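PDB 7LPO: cytoplasmic protein, which is a family 5 glycoside hydrolase named sterylglucosidase 1, which probably hydrolyses the beta-glucosidic bond of steryl glucosides. Local coordinates for residues K75-D80 and Y573-V578; W94-L99 and L590-V595; I211-F214 and T220-P223; K359-A362 and C366-A369. All coordinates share one frame; numbering follows the deposited sequence.

Interaction 1: residues K75-D80 and Y573-V578; sequences KPLNLD and YVPDNV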
loop_
_atom_site.group_PDB
_atom_site.type_symbol
_atom_site.label_atom_id
_atom_site.label_comp_id
_atom_site.label_asym_id
_atom_site.label_seq_id
_atom_site.Cartn_x
_atom_site.Cartn_y
_atom_site.Cartn_z
ATOM N N LYS A 75 -17.355 2.911 -6.157
ATOM C CA LYS A 75 -15.916 2.736 -6.276
ATOM C C LYS A 75 -15.474 1.725 -5.230
ATOM O O LYS A 75 -15.806 1.890 -4.049
ATOM C CB LYS A 75 -15.165 4.056 -6.076
ATOM C CG LYS A 75 -15.445 5.094 -7.149
ATOM C CD LYS A 75 -15.173 6.486 -6.606
ATOM C CE LYS A 75 -14.261 7.257 -7.541
ATOM N NZ LYS A 75 -13.404 8.196 -6.774
ATOM N N PRO A 76 -14.675 0.717 -5.586
ATOM C CA PRO A 76 -13.907 0.640 -6.838
ATOM C C PRO A 76 -14.664 0.153 -8.066
ATOM O O PRO A 76 -14.244 0.450 -9.180
ATOM C CB PRO A 76 -12.786 -0.361 -6.495
ATOM C CG PRO A 76 -13.442 -1.301 -5.499
ATOM C CD PRO A 76 -14.418 -0.432 -4.695
ATOM N N LEU A 77 -15.752 -0.581 -7.876
ATOM C CA LEU A 77 -16.464 -1.208 -8.979
ATOM C C LEU A 77 -17.907 -0.724 -9.025
ATOM O O LEU A 77 -18.595 -0.693 -7.998
ATOM C CB LEU A 77 -16.424 -2.723 -8.838
ATOM C CG LEU A 77 -15.069 -3.395 -9.037
ATOM C CD1 LEU A 77 -15.236 -4.883 -8.761
ATOM C CD2 LEU A 77 -14.499 -3.159 -10.427
ATOM N N ASN A 78 -18.357 -0.340 -10.215
ATOM C CA ASN A 78 -19.740 0.064 -10.416
ATOM C C ASN A 78 -20.615 -1.181 -10.540
ATOM O O ASN A 78 -20.385 -2.031 -11.408
ATOM C CB ASN A 78 -19.863 0.940 -11.655
ATOM C CG ASN A 78 -21.220 1.595 -11.760
ATOM O OD1 ASN A 78 -22.251 0.928 -11.706
ATOM N ND2 ASN A 78 -21.228 2.906 -11.892
ATOM N N LEU A 79 -21.600 -1.301 -9.660
ATOM C CA LEU A 79 -22.468 -2.469 -9.630
ATOM C C LEU A 79 -23.797 -2.226 -10.334
ATOM O O LEU A 79 -24.642 -3.123 -10.358
ATOM C CB LEU A 79 -22.711 -2.904 -8.177
ATOM C CG LEU A 79 -21.443 -3.261 -7.385
ATOM C CD1 LEU A 79 -21.768 -3.515 -5.908
ATOM C CD2 LEU A 79 -20.724 -4.465 -7.955
ATOM N N ASP A 80 -23.994 -1.047 -10.920
ATOM C CA ASP A 80 -25.241 -0.729 -11.603
ATOM C C ASP A 80 -25.171 -0.891 -13.116
ATOM O O ASP A 80 -26.221 -1.039 -13.750
ATOM C CB ASP A 80 -25.670 0.714 -11.294
ATOM C CG ASP A 80 -25.938 0.948 -9.814
ATOM O OD1 ASP A 80 -26.353 -0.005 -9.119
ATOM O OD2 ASP A 80 -25.728 2.086 -9.343
ATOM N N TYR A 573 -4.917 -1.371 -9.752
ATOM C CA TYR A 573 -5.869 -1.492 -10.852
ATOM C C TYR A 573 -6.926 -0.410 -10.668
ATOM O O TYR A 573 -7.642 -0.403 -9.663
ATOM C CB TYR A 573 -6.493 -2.888 -10.860
ATOM C CG TYR A 573 -7.342 -3.209 -12.061
ATOM C CD1 TYR A 573 -6.778 -3.742 -13.217
ATOM C CD2 TYR A 573 -8.722 -2.999 -12.033
ATOM C CE1 TYR A 573 -7.567 -4.044 -14.322
ATOM C CE2 TYR A 573 -9.516 -3.303 -13.117
ATOM C CZ TYR A 573 -8.938 -3.831 -14.263
ATOM O OH TYR A 573 -9.739 -4.123 -15.353
ATOM N N VAL A 574 -7.010 0.509 -11.620
ATOM C CA VAL A 574 -7.869 1.677 -11.473
ATOM C C VAL A 574 -8.805 1.775 -12.669
ATOM O O VAL A 574 -8.390 2.263 -13.734
ATOM C CB VAL A 574 -7.038 2.962 -11.337
ATOM C CG1 VAL A 574 -7.932 4.161 -11.092
ATOM C CG2 VAL A 574 -5.998 2.819 -10.224
ATOM N N PRO A 575 -10.070 1.370 -12.528
ATOM C CA PRO A 575 -10.991 1.421 -13.680
ATOM C C PRO A 575 -11.109 2.773 -14.372
ATOM O O PRO A 575 -11.367 2.800 -15.582
ATOM C CB PRO A 575 -12.332 0.995 -13.068
ATOM C CG PRO A 575 -11.924 0.048 -11.933
ATOM C CD PRO A 575 -10.649 0.650 -11.373
ATOM N N ASP A 576 -10.925 3.892 -13.671
ATOM C CA ASP A 576 -11.130 5.204 -14.278
ATOM C C ASP A 576 -9.820 5.947 -14.535
ATOM O O ASP A 576 -9.831 7.167 -14.726
ATOM C CB ASP A 576 -12.070 6.053 -13.415
ATOM C CG ASP A 576 -11.481 6.390 -12.053
ATOM O OD1 ASP A 576 -10.347 5.954 -11.751
ATOM O OD2 ASP A 576 -12.160 7.093 -11.274
ATOM N N ASN A 577 -8.698 5.235 -14.577
ATOM C CA ASN A 577 -7.431 5.853 -14.951
ATOM C C ASN A 577 -7.520 6.459 -16.350
ATOM O O ASN A 577 -8.129 5.890 -17.258
ATOM C CB ASN A 577 -6.314 4.809 -14.882
ATOM C CG ASN A 577 -5.007 5.281 -15.530
ATOM O OD1 ASN A 577 -4.897 5.361 -16.751
ATOM N ND2 ASN A 577 -4.021 5.595 -14.706
ATOM N N VAL A 578 -6.922 7.636 -16.519
ATOM C CA VAL A 578 -6.841 8.294 -17.818
ATOM C C VAL A 578 -5.426 8.820 -18.008
ATOM O O VAL A 578 -4.692 9.060 -17.046
ATOM C CB VAL A 578 -7.850 9.455 -17.967
ATOM C CG1 VAL A 578 -9.256 8.919 -18.218
ATOM C CG2 VAL A 578 -7.822 10.326 -16.732
#

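Interaction 2: residues W94-L99 and L590-V595; sequences WGYNLL and LSLWSV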
loop_
_atom_site.group_PDB
_atom_site.type_symbol
_atom_site.label_atom_id
_atom_site.label_comp_id
_atom_site.label_asym_id
_atom_site.label_seq_id
_atom_site.Cartn_x
_atom_site.Cartn_y
_atom_site.Cartn_z
ATOM N N TRP A 94 -6.044 -12.990 -15.995
ATOM C CA TRP A 94 -4.621 -12.716 -15.865
ATOM C C TRP A 94 -3.957 -13.606 -14.830
ATOM O O TRP A 94 -2.757 -13.444 -14.574
ATOM C CB TRP A 94 -4.390 -11.251 -15.492
ATOM C CG TRP A 94 -4.542 -10.271 -16.623
ATOM C CD1 TRP A 94 -4.435 -10.531 -17.963
ATOM C CD2 TRP A 94 -4.809 -8.871 -16.505
ATOM N NE1 TRP A 94 -4.623 -9.369 -18.686
ATOM C CE2 TRP A 94 -4.863 -8.341 -17.811
ATOM C CE3 TRP A 94 -5.003 -8.008 -15.421
ATOM C CZ2 TRP A 94 -5.112 -6.997 -18.058
ATOM C CZ3 TRP A 94 -5.262 -6.661 -15.675
ATOM C CH2 TRP A 94 -5.305 -6.175 -16.980
ATOM N N GLY A 95 -4.702 -14.542 -14.240
ATOM C CA GLY A 95 -4.154 -15.487 -13.292
ATOM C C GLY A 95 -4.223 -15.060 -11.843
ATOM O O GLY A 95 -3.785 -15.817 -10.971
ATOM N N TYR A 96 -4.768 -13.886 -11.550
ATOM C CA TYR A 96 -4.787 -13.390 -10.180
ATOM C C TYR A 96 -5.841 -14.107 -9.348
ATOM O O TYR A 96 -6.919 -14.446 -9.840
ATOM C CB TYR A 96 -5.036 -11.888 -10.177
ATOM C CG TYR A 96 -3.926 -11.114 -10.859
ATOM C CD1 TYR A 96 -2.607 -11.546 -10.786
ATOM C CD2 TYR A 96 -4.193 -9.952 -11.566
ATOM C CE1 TYR A 96 -1.593 -10.853 -11.402
ATOM C CE2 TYR A 96 -3.177 -9.251 -12.184
ATOM C CZ TYR A 96 -1.884 -9.708 -12.104
ATOM O OH TYR A 96 -0.873 -9.017 -12.726
ATOM N N ASN A 97 -5.501 -14.371 -8.084
ATOM C CA ASN A 97 -6.429 -14.969 -7.131
ATOM C C ASN A 97 -6.521 -14.163 -5.841
ATOM O O ASN A 97 -7.057 -14.665 -4.843
ATOM C CB ASN A 97 -6.017 -16.409 -6.813
ATOM C CG ASN A 97 -4.567 -16.514 -6.351
ATOM O OD1 ASN A 97 -3.896 -15.502 -6.142
ATOM N ND2 ASN A 97 -4.081 -17.742 -6.186
ATOM N N LEU A 98 -6.017 -12.932 -5.832
ATOM C CA LEU A 98 -5.911 -12.143 -4.615
ATOM C C LEU A 98 -6.265 -10.695 -4.908
ATOM O O LEU A 98 -5.933 -10.161 -5.970
ATOM C CB LEU A 98 -4.493 -12.217 -4.033
ATOM C CG LEU A 98 -4.153 -11.321 -2.841
ATOM C CD1 LEU A 98 -4.732 -11.895 -1.573
ATOM C CD2 LEU A 98 -2.640 -11.170 -2.724
ATOM N N LEU A 99 -6.947 -10.072 -3.957
ATOM C CA LEU A 99 -7.283 -8.658 -4.020
ATOM C C LEU A 99 -7.007 -8.063 -2.653
ATOM O O LEU A 99 -7.450 -8.619 -1.647
ATOM C CB LEU A 99 -8.750 -8.433 -4.398
ATOM C CG LEU A 99 -9.218 -8.972 -5.745
ATOM C CD1 LEU A 99 -10.733 -8.918 -5.803
ATOM C CD2 LEU A 99 -8.605 -8.200 -6.887
ATOM N N LEU A 590 -0.229 4.434 -11.850
ATOM C CA LEU A 590 0.303 3.096 -11.641
ATOM C C LEU A 590 -0.692 2.014 -12.019
ATOM O O LEU A 590 -0.436 0.840 -11.743
ATOM C CB LEU A 590 0.736 2.916 -10.183
ATOM C CG LEU A 590 2.105 3.499 -9.826
ATOM C CD1 LEU A 590 1.970 4.940 -9.380
ATOM C CD2 LEU A 590 2.790 2.674 -8.725
ATOM N N SER A 591 -1.812 2.375 -12.642
ATOM C CA SER A 591 -2.801 1.382 -13.033
ATOM C C SER A 591 -2.286 0.498 -14.162
ATOM O O SER A 591 -1.687 0.974 -15.133
ATOM C CB SER A 591 -4.098 2.057 -13.473
ATOM O OG SER A 591 -5.074 1.085 -13.814
ATOM N N LEU A 592 -2.548 -0.805 -14.033
ATOM C CA LEU A 592 -2.234 -1.762 -15.084
ATOM C C LEU A 592 -3.071 -1.554 -16.340
ATOM O O LEU A 592 -2.702 -2.065 -17.404
ATOM C CB LEU A 592 -2.468 -3.184 -14.577
ATOM C CG LEU A 592 -1.745 -3.603 -13.306
ATOM C CD1 LEU A 592 -2.064 -5.049 -12.997
ATOM C CD2 LEU A 592 -0.255 -3.392 -13.463
ATOM N N TRP A 593 -4.188 -0.838 -16.235
ATOM C CA TRP A 593 -5.225 -0.819 -17.255
ATOM C C TRP A 593 -5.802 0.588 -17.334
ATOM O O TRP A 593 -5.885 1.296 -16.329
ATOM C CB TRP A 593 -6.304 -1.878 -16.919
ATOM C CG TRP A 593 -7.309 -2.104 -17.991
ATOM C CD1 TRP A 593 -7.250 -3.031 -18.985
ATOM C CD2 TRP A 593 -8.537 -1.388 -18.180
ATOM N NE1 TRP A 593 -8.357 -2.924 -19.800
ATOM C CE2 TRP A 593 -9.165 -1.927 -19.320
ATOM C CE3 TRP A 593 -9.164 -0.343 -17.497
ATOM C CZ2 TRP A 593 -10.385 -1.451 -19.798
ATOM C CZ3 TRP A 593 -10.372 0.129 -17.976
ATOM C CH2 TRP A 593 -10.966 -0.420 -19.118
ATOM N N SER A 594 -6.178 0.993 -18.543
ATOM C CA SER A 594 -6.748 2.313 -18.767
ATOM C C SER A 594 -7.616 2.275 -20.011
ATOM O O SER A 594 -7.214 1.709 -21.032
ATOM C CB SER A 594 -5.662 3.379 -18.941
ATOM O OG SER A 594 -6.238 4.631 -19.296
ATOM N N VAL A 595 -8.803 2.889 -19.926
ATOM C CA VAL A 595 -9.661 2.993 -21.102
ATOM C C VAL A 595 -8.951 3.743 -22.220
ATOM O O VAL A 595 -9.197 3.483 -23.401
ATOM C CB VAL A 595 -10.997 3.679 -20.755
ATOM C CG1 VAL A 595 -11.783 2.852 -19.761
ATOM C CG2 VAL A 595 -10.740 5.083 -20.226
#

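Interaction 3: residues I211-F214 and T220-P223; sequences IWTF and TYAP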
loop_
_atom_site.group_PDB
_atom_site.type_symbol
_atom_site.label_atom_id
_atom_site.label_comp_id
_atom_site.label_asym_id
_atom_site.label_seq_id
_atom_site.Cartn_x
_atom_site.Cartn_y
_atom_site.Cartn_z
ATOM N N ILE A 211 -0.287 15.712 13.560
ATOM C CA ILE A 211 -1.423 14.809 13.678
ATOM C C ILE A 211 -0.955 13.403 14.010
ATOM O O ILE A 211 -1.558 12.722 14.846
ATOM C CB ILE A 211 -2.263 14.840 12.388
ATOM C CG1 ILE A 211 -2.986 16.179 12.271
ATOM C CG2 ILE A 211 -3.280 13.702 12.384
ATOM C CD1 ILE A 211 -3.537 16.467 10.876
ATOM N N TRP A 212 0.118 12.942 13.357
ATOM C CA TRP A 212 0.621 11.602 13.627
ATOM C C TRP A 212 1.216 11.493 15.026
ATOM O O TRP A 212 1.128 10.431 15.646
ATOM C CB TRP A 212 1.653 11.216 12.571
ATOM C CG TRP A 212 1.061 10.845 11.262
ATOM C CD1 TRP A 212 1.202 11.513 10.089
ATOM C CD2 TRP A 212 0.218 9.716 10.987
ATOM N NE1 TRP A 212 0.507 10.866 9.092
ATOM C CE2 TRP A 212 -0.108 9.762 9.618
ATOM C CE3 TRP A 212 -0.291 8.670 11.767
ATOM C CZ2 TRP A 212 -0.912 8.802 9.005
ATOM C CZ3 TRP A 212 -1.085 7.715 11.157
ATOM C CH2 TRP A 212 -1.391 7.790 9.787
ATOM N N THR A 213 1.825 12.565 15.539
ATOM C CA THR A 213 2.310 12.545 16.916
ATOM C C THR A 213 1.142 12.429 17.895
ATOM O O THR A 213 1.224 11.696 18.891
ATOM C CB THR A 213 3.134 13.805 17.195
ATOM O OG1 THR A 213 4.235 13.892 16.284
ATOM C CG2 THR A 213 3.694 13.809 18.604
ATOM N N PHE A 214 0.046 13.146 17.617
ATOM C CA PHE A 214 -1.191 12.975 18.372
ATOM C C PHE A 214 -1.660 11.524 18.316
ATOM O O PHE A 214 -1.871 10.881 19.350
ATOM C CB PHE A 214 -2.283 13.907 17.810
ATOM C CG PHE A 214 -2.132 15.368 18.175
ATOM C CD1 PHE A 214 -1.207 15.799 19.107
ATOM C CD2 PHE A 214 -2.958 16.319 17.585
ATOM C CE1 PHE A 214 -1.113 17.153 19.452
ATOM C CE2 PHE A 214 -2.857 17.675 17.918
ATOM C CZ PHE A 214 -1.937 18.089 18.847
ATOM N N THR A 220 2.049 11.043 25.511
ATOM C CA THR A 220 3.433 11.260 25.910
ATOM C C THR A 220 3.905 12.676 25.608
ATOM O O THR A 220 4.565 13.299 26.446
ATOM C CB THR A 220 4.337 10.251 25.192
ATOM O OG1 THR A 220 3.959 8.924 25.572
ATOM C CG2 THR A 220 5.821 10.481 25.509
ATOM N N TYR A 221 3.560 13.206 24.432
ATOM C CA TYR A 221 4.117 14.463 23.959
ATOM C C TYR A 221 3.131 15.615 23.943
ATOM O O TYR A 221 3.572 16.766 23.880
ATOM C CB TYR A 221 4.696 14.282 22.549
ATOM C CG TYR A 221 5.799 13.251 22.519
ATOM C CD1 TYR A 221 6.998 13.476 23.176
ATOM C CD2 TYR A 221 5.629 12.038 21.866
ATOM C CE1 TYR A 221 8.002 12.519 23.177
ATOM C CE2 TYR A 221 6.611 11.089 21.861
ATOM C CZ TYR A 221 7.800 11.328 22.515
ATOM O OH TYR A 221 8.793 10.364 22.514
ATOM N N ALA A 222 1.825 15.351 24.001
ATOM C CA ALA A 222 0.808 16.403 24.080
ATOM C C ALA A 222 -0.186 16.080 25.192
ATOM O O ALA A 222 -1.387 15.943 24.949
ATOM C CB ALA A 222 0.090 16.571 22.741
ATOM N N PRO A 223 0.293 15.941 26.433
ATOM C CA PRO A 223 -0.610 15.539 27.534
ATOM C C PRO A 223 -1.750 16.513 27.804
ATOM O O PRO A 223 -2.784 16.115 28.368
ATOM C CB PRO A 223 0.331 15.444 28.745
ATOM C CG PRO A 223 1.573 16.251 28.346
ATOM C CD PRO A 223 1.696 16.064 26.868
#

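Interaction 4: residues K359-A362 and C366-A369; sequences KEWA and CIWA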
loop_
_atom_site.group_PDB
_atom_site.type_symbol
_atom_site.label_atom_id
_atom_site.label_comp_id
_atom_site.label_asym_id
_atom_site.label_seq_id
_atom_site.Cartn_x
_atom_site.Cartn_y
_atom_site.Cartn_z
ATOM N N LYS A 359 -9.732 22.483 28.805
ATOM C CA LYS A 359 -9.350 23.879 28.968
ATOM C C LYS A 359 -7.848 24.109 28.863
ATOM O O LYS A 359 -7.427 25.238 28.615
ATOM C CB LYS A 359 -9.847 24.422 30.311
ATOM C CG LYS A 359 -11.351 24.747 30.373
ATOM C CD LYS A 359 -11.839 25.711 29.272
ATOM C CE LYS A 359 -10.828 26.818 28.950
ATOM N NZ LYS A 359 -11.426 27.902 28.093
ATOM N N GLU A 360 -7.019 23.093 29.038
ATOM C CA GLU A 360 -5.587 23.295 28.851
ATOM C C GLU A 360 -5.145 23.112 27.400
ATOM O O GLU A 360 -3.965 23.312 27.093
ATOM C CB GLU A 360 -4.798 22.365 29.779
ATOM C CG GLU A 360 -4.871 22.760 31.266
ATOM C CD GLU A 360 -4.820 24.278 31.504
ATOM O OE1 GLU A 360 -5.902 24.899 31.670
ATOM O OE2 GLU A 360 -3.704 24.847 31.513
ATOM N N TRP A 361 -6.059 22.768 26.498
ATOM C CA TRP A 361 -5.748 22.666 25.071
ATOM C C TRP A 361 -5.859 24.057 24.474
ATOM O O TRP A 361 -6.919 24.463 24.000
ATOM C CB TRP A 361 -6.696 21.706 24.362
ATOM C CG TRP A 361 -6.223 21.294 22.998
ATOM C CD1 TRP A 361 -5.415 22.008 22.147
ATOM C CD2 TRP A 361 -6.519 20.065 22.329
ATOM N NE1 TRP A 361 -5.198 21.297 20.988
ATOM C CE2 TRP A 361 -5.859 20.101 21.075
ATOM C CE3 TRP A 361 -7.277 18.937 22.666
ATOM C CZ2 TRP A 361 -5.937 19.062 20.166
ATOM C CZ3 TRP A 361 -7.350 17.903 21.768
ATOM C CH2 TRP A 361 -6.680 17.967 20.525
ATOM N N ALA A 362 -4.754 24.798 24.497
ATOM C CA ALA A 362 -4.763 26.147 23.950
ATOM C C ALA A 362 -5.054 26.098 22.456
ATOM O O ALA A 362 -4.516 25.260 21.727
ATOM C CB ALA A 362 -3.422 26.830 24.206
ATOM N N CYS A 366 0.476 27.725 18.709
ATOM C CA CYS A 366 1.164 26.462 18.479
ATOM C C CYS A 366 1.046 25.552 19.691
ATOM O O CYS A 366 1.395 25.940 20.813
ATOM C CB CYS A 366 2.640 26.704 18.160
ATOM S SG CYS A 366 3.578 25.196 17.856
ATOM N N ILE A 367 0.572 24.324 19.456
ATOM C CA ILE A 367 0.409 23.370 20.544
ATOM C C ILE A 367 1.754 22.874 21.060
ATOM O O ILE A 367 1.855 22.474 22.228
ATOM C CB ILE A 367 -0.496 22.210 20.082
ATOM C CG1 ILE A 367 -1.003 21.407 21.283
ATOM C CG2 ILE A 367 0.225 21.296 19.096
ATOM C CD1 ILE A 367 -1.853 22.237 22.262
ATOM N N TRP A 368 2.808 22.930 20.238
ATOM C CA TRP A 368 4.123 22.475 20.688
ATOM C C TRP A 368 4.815 23.535 21.528
ATOM O O TRP A 368 5.458 23.212 22.533
ATOM C CB TRP A 368 4.967 22.078 19.482
ATOM C CG TRP A 368 4.264 21.025 18.694
ATOM C CD1 TRP A 368 3.876 21.093 17.391
ATOM C CD2 TRP A 368 3.827 19.747 19.179
ATOM N NE1 TRP A 368 3.220 19.937 17.032
ATOM C CE2 TRP A 368 3.191 19.092 18.111
ATOM C CE3 TRP A 368 3.918 19.096 20.412
ATOM C CZ2 TRP A 368 2.662 17.814 18.234
ATOM C CZ3 TRP A 368 3.389 17.837 20.536
ATOM C CH2 TRP A 368 2.769 17.205 19.455
ATOM N N ALA A 369 4.660 24.806 21.152
ATOM C CA ALA A 369 5.060 25.889 22.042
ATOM C C ALA A 369 4.316 25.795 23.366
ATOM O O ALA A 369 4.891 26.031 24.435
ATOM C CB ALA A 369 4.793 27.242 21.379
#

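Interaction 1: residues K75-D80 and Y573-V578
Pro76 and Pro575 mark the nearest approach of two irregular loops, their CA atoms 7.5 Å apart. The peptide bond before Pro76 is cis, while Val574 to Asn577 form a type I beta turn closed by Asn577 N to Val574 O. The ring of Pro575 points at the other loop, its CG lying 3.6 Å from Pro76 O. The same CG is approached from Leu77 by a methyl, CD2, at 4.4 Å. Asp576, whose CB is directed at the other loop, has OD2 4.3 Å from Lys75 CE. The ammonium is engaged elsewhere: Lys75 NZ bonds to the carbonyl oxygens of Ser46 and His49 and stays 4.8 Å from Asp576 OD2, too far for a salt bridge. Pro76 packs on Leu43 at the end of strand 35-43, and Pro575 on His87 of helix 83-93. The contact thus joins the connection after the first strand of the beta/alpha barrel to the loop following its last strand, 567-570. It is light, a proline ring against a carbonyl oxygen and a methyl, without hydrogen bonds; outside bonds such as those of Lys75 NZ probably hold the loops, and the opposite charges may add a weak attraction.

Interaction 2: residues W94-L99 and L590-V595
Leu592 meets Trp94 and Tyr96 through an extended side chain: CG stands anti to the carbonyl carbon (chi1 -55°), and chi2 of -178° carries CD1 straight outward. Tyr96 has a similar first torsion, -63°, and comes from the opposite direction, placing its OH 4.2 Å and its CE2 4.4 Å from Leu592 CD1. The same methyl approaches Trp94 CZ3 at 4.5 Å, obliquely to that ring. Beside it the two indoles touch: Trp593 CD1 lies at the edge of Trp94, near its plane, 4.2 Å from CH2. Between Trp94 and Tyr96, Gly95, with positive phi, ends helix 83-93 in a Schellman motif before barrel strand 98-104. Ser591 OG donates to a lone pair of Trp593 O over 2.7 Å, a bond that closes the backbone around Leu592 and probably steadies it. Leu592 and Tyr96 both pack on Val41 of strand 35-43 and Ile570 of strand 567-570, so loop 590-595 lies against the first and last barrel strands. Every contacting residue is buried, and the aromatic polar atoms have partners: Trp94 NE1 bonds to Ile655 O, Tyr96 OH to Phe665 O and Trp593 NE1 to Asp657 O. The contact is largely apolar, without a hydrogen bond across, while these groups tie both segments to 655-665.

Interaction 3: residues I211-F214 and T220-P223
Thr213 is the first residue of 211-214 to touch Tyr221, and it does so with its methyl. A chi1 of -58° sets CG2 anti to the backbone N, pointing it at Tyr221 CB, 4.1 Å away, and at CD2, 4.2 Å away. The two side chains cross at about a right angle, and the methyl meets the tyrosine ring obliquely. The other branch, OG1, is occupied by Gln209 O, one turn back, and by Leu276 N. Both segments belong to helix 206-221, yet the CA atoms of Thr213 and Tyr221 are only 7.5 Å apart, whereas eight residues of a straight alpha-helix would rise about 12 Å. The chain runs on to Thr220 and its end then curls back, so that Tyr221 CA is nearer Thr213 CA than Thr220 CA is; Ala222 is the first residue to leave helical angles. Phe214 follows. Its CB points away from the second segment, but a chi2 of -10° lays the CD1 side of the ring close to the CA-CB-CG plane on the backbone side. This side of the ring meets Ala222 CB, which sits 3.6 Å from Phe214 CE1 and 3.9 Å from CD1, oblique to the ring. Phe214 also packs on Ile232 and Leu236 of helix 232-254. Within 220-223, Thr220 CG2 sits over the centre of one face of the Tyr221 ring, 3.6 Å above the plane, and Tyr221 OH bonds to Thr389 O.

Interaction 4: residues K359-A362 and C366-A369
Ala362 and Ile367 bring the backbones within 6.8 Å, CA to CA; an inverse gamma turn centred on Trp361 is followed, with three residues intervening after Ala362, by Cys366, the N-cap of a short, weakly bonded helix. The side-chain contact is carried by a single methyl. Ile367 CD1 lies 3.6 Å from Trp361 CD1 and 3.7 Å from NE1, so it packs against the pyrrole portion of the indole, and the two side chains cross obliquely. Both extend from the backbone in the same sense: Trp361 has CG anti to its N (chi1 -165°), and Ile367 does likewise with CG1 (chi1 -164°). This leaves Ile367 CG2 between N and the carbonyl carbon, from where it lies over one face of the Trp368 ring, offset toward the rim and 3.7 Å above the plane. Ala362 contributes its carbonyl oxygen, 4.1 Å from Ile367 CD1. Cys225 packs against both Trp361 and Ile367, while Arg357 makes a cation-pi contact with the Trp361 indole. Glu360 O accepts from His370 NE2, another link between the turn and the helix. The cap is an N-H...S hydrogen bond: the N-H of Ala369 is directed at Cys366 SG, N to SG 3.5 Å, nearly straight at 169°.

Overall arrangement
The contacts form two pairs. Interactions 1 and 2 have centres 12 Å apart and share the chain after barrel strand 567-570: Val574 N probably bonds to Ser591 OG (3.0 Å), and Tyr573 CE1 packs 3.6 Å from Trp593 CB. Interactions 3 and 4, with centres 11 Å apart, meet through Trp368, whose CH2 lies 3.6 Å from Thr213 CG2. The pairs are distant, with interactions 2 and 4 centred 47 Å apart on opposite sides of the chain's centre. Interaction 1 joins chain beyond the C-terminal ends of the first and last barrel strands, the end where family 5 active sites lie, whereas the touching residues of 94-99, Trp94 and Tyr96, come just before strand 98-104.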